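Local coordinates for germination protein (Bacillus megaterium, PDB 6O59), which serves as the A subunit of the spore germinant receptor GerK3, here its N-terminal domain, and probably takes part in the response to germinants, at residues E12-I17 with L111-G116; A42-I47 with Y59-L64; E84-V87 with N91-F94; S212-G217 with T259-I264; L186-G191 with E200-L205. All coordinates share one frame; numbering follows the deposited sequence.

Contact 1 (E12-I17 with L111-G116); sequences ENLTLI and LLIVDG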
# COMPACT_ATOMS: atom_id res chain seq x y z
N GLU A 12 19.31 -0.33 -4.13
CA GLU A 12 18.89 0.54 -5.22
C GLU A 12 17.45 0.24 -5.63
O GLU A 12 16.68 1.17 -5.89
CB GLU A 12 19.84 0.40 -6.42
CG GLU A 12 21.21 1.00 -6.17
CD GLU A 12 22.12 1.21 -7.37
OE1 GLU A 12 22.71 2.31 -7.46
OE2 GLU A 12 22.25 0.28 -8.20
N ASN A 13 17.07 -1.06 -5.66
CA ASN A 13 15.72 -1.48 -6.03
C ASN A 13 14.74 -1.10 -4.96
O ASN A 13 13.63 -0.68 -5.29
CB ASN A 13 15.67 -2.97 -6.30
CG ASN A 13 16.32 -3.34 -7.60
OD1 ASN A 13 16.10 -2.71 -8.65
ND2 ASN A 13 17.15 -4.37 -7.57
N LEU A 14 15.15 -1.19 -3.69
CA LEU A 14 14.27 -0.85 -2.57
C LEU A 14 14.07 0.67 -2.50
O LEU A 14 12.93 1.11 -2.38
CB LEU A 14 14.78 -1.43 -1.23
CG LEU A 14 14.86 -2.96 -1.13
CD1 LEU A 14 15.32 -3.40 0.23
CD2 LEU A 14 13.52 -3.65 -1.47
N THR A 15 15.14 1.46 -2.65
CA THR A 15 15.01 2.92 -2.61
C THR A 15 14.04 3.40 -3.70
O THR A 15 13.19 4.24 -3.40
CB THR A 15 16.36 3.61 -2.75
OG1 THR A 15 17.08 2.97 -3.78
CG2 THR A 15 17.17 3.56 -1.46
N LEU A 16 14.14 2.81 -4.92
CA LEU A 16 13.31 3.13 -6.09
C LEU A 16 11.85 2.71 -5.90
O LEU A 16 10.98 3.45 -6.36
CB LEU A 16 13.90 2.51 -7.38
CG LEU A 16 15.07 3.31 -8.02
CD1 LEU A 16 15.83 2.46 -8.99
CD2 LEU A 16 14.60 4.57 -8.73
N ILE A 17 11.57 1.58 -5.21
CA ILE A 17 10.18 1.17 -4.93
C ILE A 17 9.54 2.23 -4.02
O ILE A 17 8.51 2.79 -4.37
CB ILE A 17 10.10 -0.26 -4.30
CG1 ILE A 17 10.51 -1.34 -5.31
CG2 ILE A 17 8.69 -0.53 -3.71
CD1 ILE A 17 10.89 -2.65 -4.67
N LEU A 111 6.89 -9.87 -3.99
CA LEU A 111 8.13 -9.76 -4.74
C LEU A 111 9.26 -10.33 -3.93
O LEU A 111 9.30 -10.15 -2.71
CB LEU A 111 8.46 -8.30 -5.14
CG LEU A 111 7.37 -7.44 -5.80
CD1 LEU A 111 7.87 -6.05 -6.02
CD2 LEU A 111 6.91 -8.03 -7.11
N LEU A 112 10.17 -11.03 -4.60
CA LEU A 112 11.38 -11.53 -3.97
C LEU A 112 12.57 -10.89 -4.71
O LEU A 112 12.75 -11.11 -5.91
CB LEU A 112 11.45 -13.07 -3.94
CG LEU A 112 12.81 -13.64 -3.49
CD1 LEU A 112 13.08 -13.37 -2.03
CD2 LEU A 112 12.90 -15.11 -3.79
N ILE A 113 13.31 -10.04 -4.00
CA ILE A 113 14.45 -9.31 -4.55
C ILE A 113 15.74 -9.80 -3.86
O ILE A 113 15.78 -9.88 -2.64
CB ILE A 113 14.23 -7.77 -4.42
CG1 ILE A 113 12.77 -7.38 -4.85
CG2 ILE A 113 15.31 -6.98 -5.20
CD1 ILE A 113 12.44 -5.90 -4.94
N VAL A 114 16.77 -10.15 -4.66
CA VAL A 114 18.05 -10.67 -4.17
C VAL A 114 19.19 -9.67 -4.55
O VAL A 114 19.20 -9.12 -5.65
CB VAL A 114 18.29 -12.12 -4.67
CG1 VAL A 114 19.60 -12.69 -4.12
CG2 VAL A 114 17.12 -13.04 -4.29
N ASP A 115 20.13 -9.48 -3.59
CA ASP A 115 21.27 -8.56 -3.51
C ASP A 115 21.83 -8.07 -4.82
O ASP A 115 22.11 -6.87 -4.91
CB ASP A 115 22.44 -9.15 -2.70
CG ASP A 115 23.34 -8.12 -2.01
OD1 ASP A 115 23.21 -6.89 -2.31
OD2 ASP A 115 24.19 -8.53 -1.16
N GLY A 116 22.06 -8.95 -5.79
CA GLY A 116 22.62 -8.53 -7.07
C GLY A 116 22.10 -9.24 -8.29
O GLY A 116 22.87 -9.42 -9.25

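Contact 2 (A42-I47 with Y59-L64); sequences AAIVYI and YLLQSL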
# COMPACT_ATOMS: atom_id res chain seq x y z
N ALA A 42 18.55 -10.45 0.86
CA ALA A 42 17.33 -10.58 0.07
C ALA A 42 16.19 -9.84 0.77
O ALA A 42 16.31 -9.49 1.94
CB ALA A 42 16.98 -12.04 -0.14
N ALA A 43 15.10 -9.58 0.04
CA ALA A 43 13.93 -8.90 0.61
C ALA A 43 12.62 -9.40 0.02
O ALA A 43 12.57 -9.75 -1.17
CB ALA A 43 14.03 -7.39 0.40
N ILE A 44 11.56 -9.43 0.87
CA ILE A 44 10.17 -9.71 0.48
C ILE A 44 9.45 -8.37 0.46
O ILE A 44 9.48 -7.64 1.47
CB ILE A 44 9.39 -10.74 1.34
CG1 ILE A 44 10.31 -11.81 1.96
CG2 ILE A 44 8.24 -11.36 0.51
CD1 ILE A 44 9.63 -12.76 2.97
N VAL A 45 8.84 -8.02 -0.67
CA VAL A 45 8.09 -6.77 -0.81
C VAL A 45 6.66 -7.13 -1.17
O VAL A 45 6.44 -7.79 -2.19
CB VAL A 45 8.71 -5.76 -1.83
CG1 VAL A 45 7.94 -4.44 -1.82
CG2 VAL A 45 10.19 -5.50 -1.54
N TYR A 46 5.69 -6.67 -0.36
CA TYR A 46 4.27 -6.92 -0.60
C TYR A 46 3.38 -5.82 -0.00
O TYR A 46 3.79 -5.15 0.95
CB TYR A 46 3.87 -8.30 -0.03
CG TYR A 46 3.98 -8.44 1.47
CD1 TYR A 46 5.19 -8.76 2.08
CD2 TYR A 46 2.86 -8.26 2.29
CE1 TYR A 46 5.29 -8.88 3.47
CE2 TYR A 46 2.95 -8.36 3.67
CZ TYR A 46 4.17 -8.68 4.26
OH TYR A 46 4.24 -8.80 5.63
N ILE A 47 2.15 -5.66 -0.54
CA ILE A 47 1.14 -4.72 -0.02
C ILE A 47 0.30 -5.47 1.02
O ILE A 47 -0.34 -6.49 0.71
CB ILE A 47 0.24 -4.03 -1.11
CG1 ILE A 47 1.05 -3.24 -2.14
CG2 ILE A 47 -0.82 -3.14 -0.48
CD1 ILE A 47 0.25 -2.87 -3.27
N TYR A 59 8.69 -19.77 4.78
CA TYR A 59 9.73 -20.47 4.04
C TYR A 59 10.99 -19.60 3.97
O TYR A 59 12.06 -20.05 4.39
CB TYR A 59 9.23 -20.84 2.62
CG TYR A 59 10.33 -21.25 1.67
CD1 TYR A 59 10.94 -20.31 0.83
CD2 TYR A 59 10.78 -22.57 1.62
CE1 TYR A 59 12.00 -20.67 -0.00
CE2 TYR A 59 11.82 -22.94 0.76
CZ TYR A 59 12.42 -21.99 -0.05
OH TYR A 59 13.44 -22.35 -0.90
N LEU A 60 10.84 -18.36 3.48
CA LEU A 60 11.92 -17.42 3.26
C LEU A 60 12.58 -16.94 4.54
O LEU A 60 13.79 -17.09 4.68
CB LEU A 60 11.40 -16.21 2.47
CG LEU A 60 11.05 -16.49 1.00
CD1 LEU A 60 10.36 -15.29 0.37
CD2 LEU A 60 12.30 -16.91 0.18
N LEU A 61 11.79 -16.39 5.49
CA LEU A 61 12.28 -15.80 6.73
C LEU A 61 12.69 -16.83 7.79
O LEU A 61 13.39 -16.45 8.73
CB LEU A 61 11.27 -14.81 7.30
CG LEU A 61 10.81 -13.69 6.36
CD1 LEU A 61 9.74 -12.85 7.00
CD2 LEU A 61 11.95 -12.83 5.91
N GLN A 62 12.32 -18.10 7.64
CA GLN A 62 12.79 -19.12 8.60
C GLN A 62 13.82 -20.00 7.93
O GLN A 62 14.39 -20.87 8.59
CB GLN A 62 11.65 -19.98 9.17
CG GLN A 62 10.64 -19.24 10.04
CD GLN A 62 9.34 -19.98 10.21
OE1 GLN A 62 8.27 -19.36 10.28
NE2 GLN A 62 9.38 -21.31 10.30
N SER A 63 14.09 -19.76 6.61
CA SER A 63 15.00 -20.49 5.70
C SER A 63 14.66 -21.99 5.76
O SER A 63 15.40 -22.79 6.36
CB SER A 63 16.46 -20.20 6.03
OG SER A 63 17.30 -20.59 4.95
N LEU A 64 13.50 -22.36 5.18
CA LEU A 64 12.94 -23.71 5.23
C LEU A 64 13.36 -24.61 4.05
O LEU A 64 12.86 -25.74 3.93
CB LEU A 64 11.40 -23.61 5.34
CG LEU A 64 10.74 -23.85 6.72
CD1 LEU A 64 11.54 -23.25 7.88
CD2 LEU A 64 9.32 -23.30 6.75

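Contact 3 (E84-V87 with N91-F94); sequences EDIV and NVSF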
# COMPACT_ATOMS: atom_id res chain seq x y z
N GLU A 84 12.17 -22.94 -7.37
CA GLU A 84 11.82 -24.36 -7.45
C GLU A 84 10.95 -24.84 -6.28
O GLU A 84 10.19 -25.79 -6.45
CB GLU A 84 13.08 -25.23 -7.52
CG GLU A 84 13.74 -25.24 -8.89
CD GLU A 84 15.00 -26.07 -9.00
OE1 GLU A 84 15.41 -26.69 -7.99
OE2 GLU A 84 15.58 -26.09 -10.11
N ASP A 85 11.07 -24.17 -5.11
CA ASP A 85 10.27 -24.44 -3.91
C ASP A 85 9.04 -23.57 -3.87
O ASP A 85 7.98 -24.06 -3.49
CB ASP A 85 11.09 -24.22 -2.62
CG ASP A 85 12.09 -25.32 -2.33
OD1 ASP A 85 11.95 -26.43 -2.91
OD2 ASP A 85 13.00 -25.09 -1.51
N ILE A 86 9.17 -22.29 -4.27
CA ILE A 86 8.07 -21.32 -4.25
C ILE A 86 6.94 -21.70 -5.25
O ILE A 86 5.77 -21.42 -4.97
CB ILE A 86 8.61 -19.86 -4.44
CG1 ILE A 86 9.49 -19.47 -3.20
CG2 ILE A 86 7.48 -18.85 -4.66
CD1 ILE A 86 9.74 -17.97 -2.92
N VAL A 87 7.27 -22.38 -6.37
CA VAL A 87 6.26 -22.81 -7.36
C VAL A 87 5.22 -23.76 -6.71
O VAL A 87 4.08 -23.80 -7.17
CB VAL A 87 6.86 -23.42 -8.65
CG1 VAL A 87 7.65 -22.39 -9.44
CG2 VAL A 87 7.69 -24.66 -8.36
N ASN A 91 1.79 -19.28 -7.81
CA ASN A 91 2.10 -19.13 -9.23
C ASN A 91 3.19 -18.09 -9.42
O ASN A 91 2.99 -16.89 -9.13
CB ASN A 91 0.83 -18.80 -9.99
CG ASN A 91 -0.17 -19.92 -9.88
OD1 ASN A 91 0.19 -21.09 -9.65
ND2 ASN A 91 -1.45 -19.59 -10.02
N VAL A 92 4.37 -18.58 -9.87
CA VAL A 92 5.58 -17.80 -9.99
C VAL A 92 5.77 -17.22 -11.38
O VAL A 92 5.60 -17.89 -12.40
CB VAL A 92 6.80 -18.63 -9.54
CG1 VAL A 92 8.13 -18.06 -10.06
CG2 VAL A 92 6.82 -18.76 -8.03
N SER A 93 6.13 -15.95 -11.41
CA SER A 93 6.45 -15.22 -12.62
C SER A 93 7.74 -14.42 -12.35
O SER A 93 8.22 -14.40 -11.21
CB SER A 93 5.27 -14.35 -13.05
OG SER A 93 5.51 -12.98 -12.78
N PHE A 94 8.34 -13.81 -13.38
CA PHE A 94 9.55 -13.02 -13.19
C PHE A 94 9.42 -11.66 -13.86
O PHE A 94 8.88 -11.59 -14.96
CB PHE A 94 10.78 -13.77 -13.72
CG PHE A 94 11.21 -14.94 -12.87
CD1 PHE A 94 12.05 -14.77 -11.78
CD2 PHE A 94 10.80 -16.23 -13.18
CE1 PHE A 94 12.46 -15.86 -11.01
CE2 PHE A 94 11.21 -17.33 -12.41
CZ PHE A 94 12.04 -17.13 -11.33

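Contact 4 (S212-G217 with T259-I264); sequences SILESG and TPFGLI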
# COMPACT_ATOMS: atom_id res chain seq x y z
N SER A 212 -15.18 16.72 17.05
CA SER A 212 -16.17 17.78 16.89
C SER A 212 -16.74 17.78 15.45
O SER A 212 -17.96 17.87 15.27
CB SER A 212 -15.54 19.13 17.23
OG SER A 212 -16.25 20.23 16.69
N ILE A 213 -15.85 17.64 14.44
CA ILE A 213 -16.20 17.60 13.02
C ILE A 213 -17.15 16.43 12.77
O ILE A 213 -18.20 16.63 12.17
CB ILE A 213 -14.93 17.54 12.12
CG1 ILE A 213 -14.18 18.90 12.06
CG2 ILE A 213 -15.22 17.00 10.72
CD1 ILE A 213 -14.93 20.17 11.42
N LEU A 214 -16.79 15.23 13.25
CA LEU A 214 -17.61 14.03 13.04
C LEU A 214 -18.91 14.08 13.82
O LEU A 214 -19.96 13.77 13.25
CB LEU A 214 -16.83 12.74 13.36
CG LEU A 214 -15.69 12.39 12.38
CD1 LEU A 214 -14.94 11.22 12.87
CD2 LEU A 214 -16.20 12.13 10.96
N GLU A 215 -18.87 14.54 15.08
CA GLU A 215 -20.05 14.67 15.93
C GLU A 215 -21.07 15.66 15.33
O GLU A 215 -22.27 15.46 15.49
CB GLU A 215 -19.63 15.12 17.32
CG GLU A 215 -20.51 14.59 18.44
CD GLU A 215 -20.10 15.04 19.83
OE1 GLU A 215 -18.94 15.48 20.01
OE2 GLU A 215 -20.94 14.94 20.75
N SER A 216 -20.58 16.69 14.60
CA SER A 216 -21.43 17.69 13.92
C SER A 216 -22.22 17.04 12.77
O SER A 216 -23.24 17.60 12.34
CB SER A 216 -20.60 18.86 13.39
OG SER A 216 -20.23 19.79 14.40
N GLY A 217 -21.75 15.88 12.30
CA GLY A 217 -22.36 15.10 11.23
C GLY A 217 -23.42 14.12 11.70
O GLY A 217 -24.07 13.49 10.87
N THR A 259 -13.83 4.54 12.65
CA THR A 259 -14.99 5.01 11.88
C THR A 259 -15.22 4.08 10.68
O THR A 259 -14.32 3.89 9.86
CB THR A 259 -14.88 6.49 11.49
OG1 THR A 259 -14.03 6.64 10.36
CG2 THR A 259 -14.44 7.37 12.63
N PRO A 260 -16.43 3.49 10.55
CA PRO A 260 -16.66 2.52 9.45
C PRO A 260 -17.04 3.15 8.10
O PRO A 260 -17.99 2.70 7.43
CB PRO A 260 -17.78 1.62 10.01
CG PRO A 260 -18.53 2.52 10.91
CD PRO A 260 -17.61 3.58 11.43
N PHE A 261 -16.26 4.16 7.68
CA PHE A 261 -16.44 4.84 6.40
C PHE A 261 -15.22 5.65 5.97
O PHE A 261 -14.35 5.98 6.78
CB PHE A 261 -17.69 5.76 6.40
CG PHE A 261 -17.92 6.55 7.65
CD1 PHE A 261 -17.18 7.71 7.91
CD2 PHE A 261 -18.90 6.18 8.56
CE1 PHE A 261 -17.40 8.44 9.08
CE2 PHE A 261 -19.11 6.91 9.73
CZ PHE A 261 -18.36 8.05 9.97
N GLY A 262 -15.16 5.93 4.68
CA GLY A 262 -14.12 6.75 4.08
C GLY A 262 -14.60 8.19 4.06
O GLY A 262 -15.80 8.42 3.94
N LEU A 263 -13.69 9.14 4.23
CA LEU A 263 -14.06 10.56 4.21
C LEU A 263 -13.44 11.19 2.98
O LEU A 263 -12.21 11.19 2.83
CB LEU A 263 -13.65 11.28 5.50
CG LEU A 263 -14.28 10.74 6.79
CD1 LEU A 263 -13.67 11.39 8.01
CD2 LEU A 263 -15.79 10.91 6.80
N ILE A 264 -14.29 11.67 2.05
CA ILE A 264 -13.87 12.28 0.78
C ILE A 264 -13.76 13.77 1.00
O ILE A 264 -14.67 14.39 1.56
CB ILE A 264 -14.86 11.93 -0.35
CG1 ILE A 264 -14.93 10.39 -0.61
CG2 ILE A 264 -14.62 12.74 -1.64
CD1 ILE A 264 -13.66 9.71 -1.04

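Contact 5 (L186-G191 with E200-L205); sequences LMYIHG and EIRKRL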
# COMPACT_ATOMS: atom_id res chain seq x y z
N LEU A 186 -4.39 9.02 5.13
CA LEU A 186 -4.75 9.90 4.03
C LEU A 186 -4.38 9.23 2.68
O LEU A 186 -3.32 8.63 2.57
CB LEU A 186 -3.95 11.20 4.23
CG LEU A 186 -4.27 12.42 3.37
CD1 LEU A 186 -4.07 13.67 4.16
CD2 LEU A 186 -3.38 12.48 2.14
N MET A 187 -5.24 9.36 1.66
CA MET A 187 -5.06 8.80 0.31
C MET A 187 -5.27 9.84 -0.79
O MET A 187 -6.22 10.63 -0.70
CB MET A 187 -6.08 7.69 0.07
CG MET A 187 -5.60 6.33 0.30
SD MET A 187 -7.03 5.30 -0.06
CE MET A 187 -6.65 3.88 0.91
N TYR A 188 -4.47 9.76 -1.86
CA TYR A 188 -4.59 10.59 -3.06
C TYR A 188 -3.81 9.93 -4.19
O TYR A 188 -2.85 9.20 -3.91
CB TYR A 188 -4.12 12.04 -2.81
CG TYR A 188 -2.64 12.17 -2.52
CD1 TYR A 188 -2.14 11.99 -1.23
CD2 TYR A 188 -1.74 12.51 -3.53
CE1 TYR A 188 -0.78 12.11 -0.96
CE2 TYR A 188 -0.37 12.63 -3.27
CZ TYR A 188 0.11 12.43 -1.98
OH TYR A 188 1.46 12.55 -1.74
N ILE A 189 -4.22 10.17 -5.46
CA ILE A 189 -3.48 9.62 -6.58
C ILE A 189 -2.54 10.71 -7.07
O ILE A 189 -2.98 11.72 -7.64
CB ILE A 189 -4.34 9.00 -7.74
CG1 ILE A 189 -5.27 7.88 -7.23
CG2 ILE A 189 -3.43 8.47 -8.87
CD1 ILE A 189 -6.33 7.39 -8.23
N HIS A 190 -1.24 10.50 -6.82
CA HIS A 190 -0.16 11.38 -7.24
C HIS A 190 -0.21 11.59 -8.77
O HIS A 190 -0.26 10.62 -9.52
CB HIS A 190 1.18 10.76 -6.82
CG HIS A 190 2.36 11.40 -7.47
ND1 HIS A 190 2.86 12.59 -7.01
CD2 HIS A 190 3.06 11.01 -8.56
CE1 HIS A 190 3.86 12.89 -7.82
NE2 HIS A 190 4.01 11.97 -8.77
N GLY A 191 -0.25 12.84 -9.20
CA GLY A 191 -0.32 13.15 -10.62
C GLY A 191 -1.72 13.45 -11.12
O GLY A 191 -1.89 14.08 -12.17
N GLU A 200 -2.95 21.61 1.32
CA GLU A 200 -3.94 22.33 2.13
C GLU A 200 -4.78 21.40 2.99
O GLU A 200 -5.03 21.73 4.15
CB GLU A 200 -4.85 23.21 1.26
CG GLU A 200 -4.22 24.55 0.89
CD GLU A 200 -3.54 25.34 2.01
OE1 GLU A 200 -4.15 25.50 3.09
OE2 GLU A 200 -2.39 25.79 1.79
N ILE A 201 -5.23 20.26 2.44
CA ILE A 201 -6.05 19.32 3.19
C ILE A 201 -5.22 18.68 4.33
O ILE A 201 -5.71 18.58 5.46
CB ILE A 201 -6.71 18.29 2.24
CG1 ILE A 201 -7.84 18.98 1.43
CG2 ILE A 201 -7.22 17.06 3.03
CD1 ILE A 201 -8.45 18.21 0.32
N ARG A 202 -3.95 18.31 4.04
CA ARG A 202 -3.01 17.72 4.99
C ARG A 202 -2.76 18.68 6.16
O ARG A 202 -2.84 18.26 7.32
CB ARG A 202 -1.70 17.36 4.27
CG ARG A 202 -0.64 16.69 5.14
CD ARG A 202 0.71 16.71 4.45
NE ARG A 202 0.71 15.92 3.23
CZ ARG A 202 1.40 16.22 2.13
NH1 ARG A 202 1.33 15.43 1.06
NH2 ARG A 202 2.16 17.30 2.09
N LYS A 203 -2.49 19.97 5.86
CA LYS A 203 -2.27 21.07 6.80
C LYS A 203 -3.48 21.22 7.74
O LYS A 203 -3.29 21.25 8.95
CB LYS A 203 -2.00 22.38 6.03
CG LYS A 203 -1.96 23.67 6.84
CD LYS A 203 -2.03 24.89 5.92
CE LYS A 203 -2.50 26.14 6.63
NZ LYS A 203 -2.63 27.29 5.70
N ARG A 204 -4.71 21.24 7.20
CA ARG A 204 -5.95 21.37 7.97
C ARG A 204 -6.15 20.18 8.90
O ARG A 204 -6.56 20.37 10.05
CB ARG A 204 -7.19 21.51 7.06
CG ARG A 204 -7.27 22.83 6.29
CD ARG A 204 -7.31 24.06 7.17
NE ARG A 204 -7.97 25.19 6.52
CZ ARG A 204 -7.39 26.00 5.63
NH1 ARG A 204 -6.14 25.77 5.24
NH2 ARG A 204 -8.07 27.01 5.11
N LEU A 205 -5.88 18.96 8.40
CA LEU A 205 -6.02 17.70 9.13
C LEU A 205 -5.18 17.68 10.39
O LEU A 205 -5.69 17.36 11.46
CB LEU A 205 -5.64 16.52 8.25
CG LEU A 205 -6.77 15.85 7.50
CD1 LEU A 205 -6.29 14.57 6.89
CD2 LEU A 205 -7.94 15.52 8.43

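Contact 1 (E12-I17 with L111-G116)
Ile17 and Ile113 meet end to end, and this pair is the tight part of the packing between helix 10-20 and strand 110-114. Ile17 CD1 lies 3.6 Å from Ile113 CD1. In both side chains CG1 stands beside the backbone N, with chi1 -68° in Ile17 and -45° in Ile113, and an extended chi2 carries each terminal methyl outward. Leu14 enters from the flank, its CD2 4.3 Å from the same Ile113 CD1. The other branch of Ile113 serves a different neighbour: its CG2 faces Asn13 ND2 at 4.0 Å, a van der Waals approach. The polar end is satisfied elsewhere: Asn13 ND2 is hydrogen-bonded to Lys7 O.

The contact slackens away from Ile113. Thr15 is exposed and lies on the side of the helix turned from the strand, and Gly116, beyond the strand end, is exposed too. The segment axes approach to 10.1 Å, and their N-to-C directions differ by 139°. Trp98 of helix 98-106 packs against Asn13, Leu16 and Ile17, while Leu14 also rests on Val45 of strand 40-47 and on Ile29 and His31 of strand 27-34, so the helix spans three strands of the sheet.

Contact 2 (A42-I47 with Y59-L64)
Ile44 sends its CD1 methyl between two consecutive leucines of helix 54-62, Leu60 and Leu61, and this one side chain makes the strand's whole contribution to the contact. Its CG1 lies beside the backbone N, with chi1 at -30°, well off a staggered value. Because chi2 is extended, 172°, CD1 projects straight toward the helix.

The leucines receive it differently. Leu60 points its CB at the strand and presents one branch: its CD1 lies 3.7 Å from Ile44 CD1 and 3.8 Å from Ile44 CG1, the two side chains crossing at a slant. Leu61 starts off to the flank, yet its end swings in and meets Ile44 tip to tip. Here the fork does the touching, with Leu61 CG and CD2 each 3.7 Å from Ile44 CD1 and Leu61 CD1 only slightly farther. Phe32 of strand 27-34 borders both Ile44 and Leu61, and Leu112 of strand 110-114 adjoins Leu60.

Just beyond the leucines the helix closes in a Schellman motif: Ser63 takes a positive phi, Leu64 N binds Tyr59 O at 2.8 Å, and the companion bond from Ser63 N to Leu60 O is weak. Leucines of a helix laid over an aliphatic side chain of a strand are typical of the layer where helices pack on an antiparallel sheet in an alpha+beta fold.

Contact 3 (E84-V87 with N91-F94)
Val92 is the meeting point for Ile86, near the end of helix 78-86, and Val87, in the turn toward strand 91-95. Apolar contact accounts for everything that passes between the segments. Ile86 approaches with its CG2 branch, 3.4 Å from Val92 CG2, while its longer CG1 branch leads away from the strand. Val87 comes with CG1, which lies 3.9 Å from Val92 CB and 4.0 Å from Val92 CG2. Both side chains cross that of Val92 at roughly a right angle; Ile86 meets the methyl CG2, whereas Val87 CG1 lies against both CB and CG2. With chi1 of Val92 at 161°, its CG1 is anti to the backbone N and CG2, beside that N, is the methyl turned to both partners.

The polar bonds found here run within the turn or to other parts of the fold. Asp85 O accepts a hydrogen bond from Thr88 OG1 in the turn, and Asp85 OD2 is bonded to Tyr59 OH of helix 54-62. Asn91 and Ser93 pair through their backbones with Ser124 and Ser122 of strand 120-124. Strand 91-95 is an outermost strand of its sheet within this chain.

Burial is graded. Ile86 is enclosed and also rests on Val123, whereas Val87 is exposed. With no hydrogen bond or charge pair across it, the contact depends on shape and on packing three branched side chains, of which Ile86 alone is buried, while the polar bonds of each segment are made elsewhere.

Contact 4 (S212-G217 with T259-I264)
Ser212 O, two residues before the Leu214 that reaches strand 262-265, is gripped by two donors of one residue. Ser216 N makes the helical bond to Ser212 O at 3.0 Å and Ser216 OG adds a second at 3.1 Å. They come from opposite faces of the carbonyl plane; the hydroxyl is tilted 35° from that plane, with a C=O...donor angle of 144°. The last turn of helix 210-215 is thereby fastened by side chain as well as backbone.

Leu214 alone crosses to the other segment, and its fork divides the work. CD1 meets Thr259 CG2 at 3.9 Å. CD2 stands 4.0 Å from Leu263 CD1 and also reaches the edge of the Phe261 ring, near the ring plane, 4.3 Å from CE1. On one face of that ring lies Thr259 CB, 4.0 Å above the plane and offset toward the rim. In Thr259 a chi1 of 79° turns CG2 beside the backbone N and toward Leu214, while OG1 is bonded to Val256 O. Between Thr259 and Phe261, Pro260 centres an inverse gamma turn whose bond, Phe261 N to Thr259 O, is weak.

Ser212 O, Ser216 and Thr259 OG1 thus find their partners within their own segment or its surroundings, and one leucine packs the short helix against the loop and the first strand residues through apolar contact, with no hydrogen bond between the segments.

Contact 5 (L186-G191 with E200-L205)
Leu186 and Leu205 begin the contact in a strand-loop-helix unit: the chain leaves the sheet at the end of strand 182-189, turns, and returns antiparallel as helix 195-206. The segment axes are 10.8 Å apart at closest, with 177° between their directions. Strand 182-189 lies in a five-stranded antiparallel sheet, and Ile252 of its neighbour 252-256 touches both Leu186 and Ile201, so the helix packs on the sheet as in an alpha+beta fold.

Leu186 carries the apolar part. Its CG is anti to the backbone N, which turns the branches toward the helix. CD1 meets Leu205 CD1 at 3.6 Å, the side chains crossing at a slant, and the same methyl lies 4.3 Å from Arg202 CA.

Tyr188, two residues on and so on the same face, meets the long arm of Arg202. That arm leaves the helix extended and bends at chi3 (-65°), which brings the guanidinium near the phenol. Tyr188 OH lies at the guanidinium edge, near its plane, but 4.0 Å from Arg202 NH1, too far for a hydrogen bond; ring and guanidinium planes differ by 57°. Glu172 of strand 169-176, in a salt bridge with Arg202 NE, probably offsets the charge, with Lys199 NZ, a like charge, also near NH1. Farther along, His190 stacks on Trp170, which also touches Tyr188.

Glu200, Lys203 and Arg204 form a salt-bridge network that lies on the helix away from the strand, where Glu200 OE1 is 2.9 Å from Arg204 NH1.

In the fold
Contacts 1, 2 and 3 belong to one five-stranded antiparallel sheet, contacts 4 and 5 to another, and both sheets have strand order 1-2-4-5-3. Along the chain contact 1 encloses contacts 2 and 3; contact 5 follows, then contact 4. Contacts 1 and 2 join through neighbouring strands 110-114 and 40-47, their helices lying on opposite faces, with centres about 13 Å apart. Contacts 2 and 3, also about 13 Å between centres, are linked because helices 54-62 and 78-86 follow each other in the chain and touch through Leu60 and Ile86. Centre to centre, contacts 4 and 5 are about 16 Å apart, whereas contacts 3 and 4 are about 44 Å apart. The domain is therefore built from two similarly ordered alpha+beta halves.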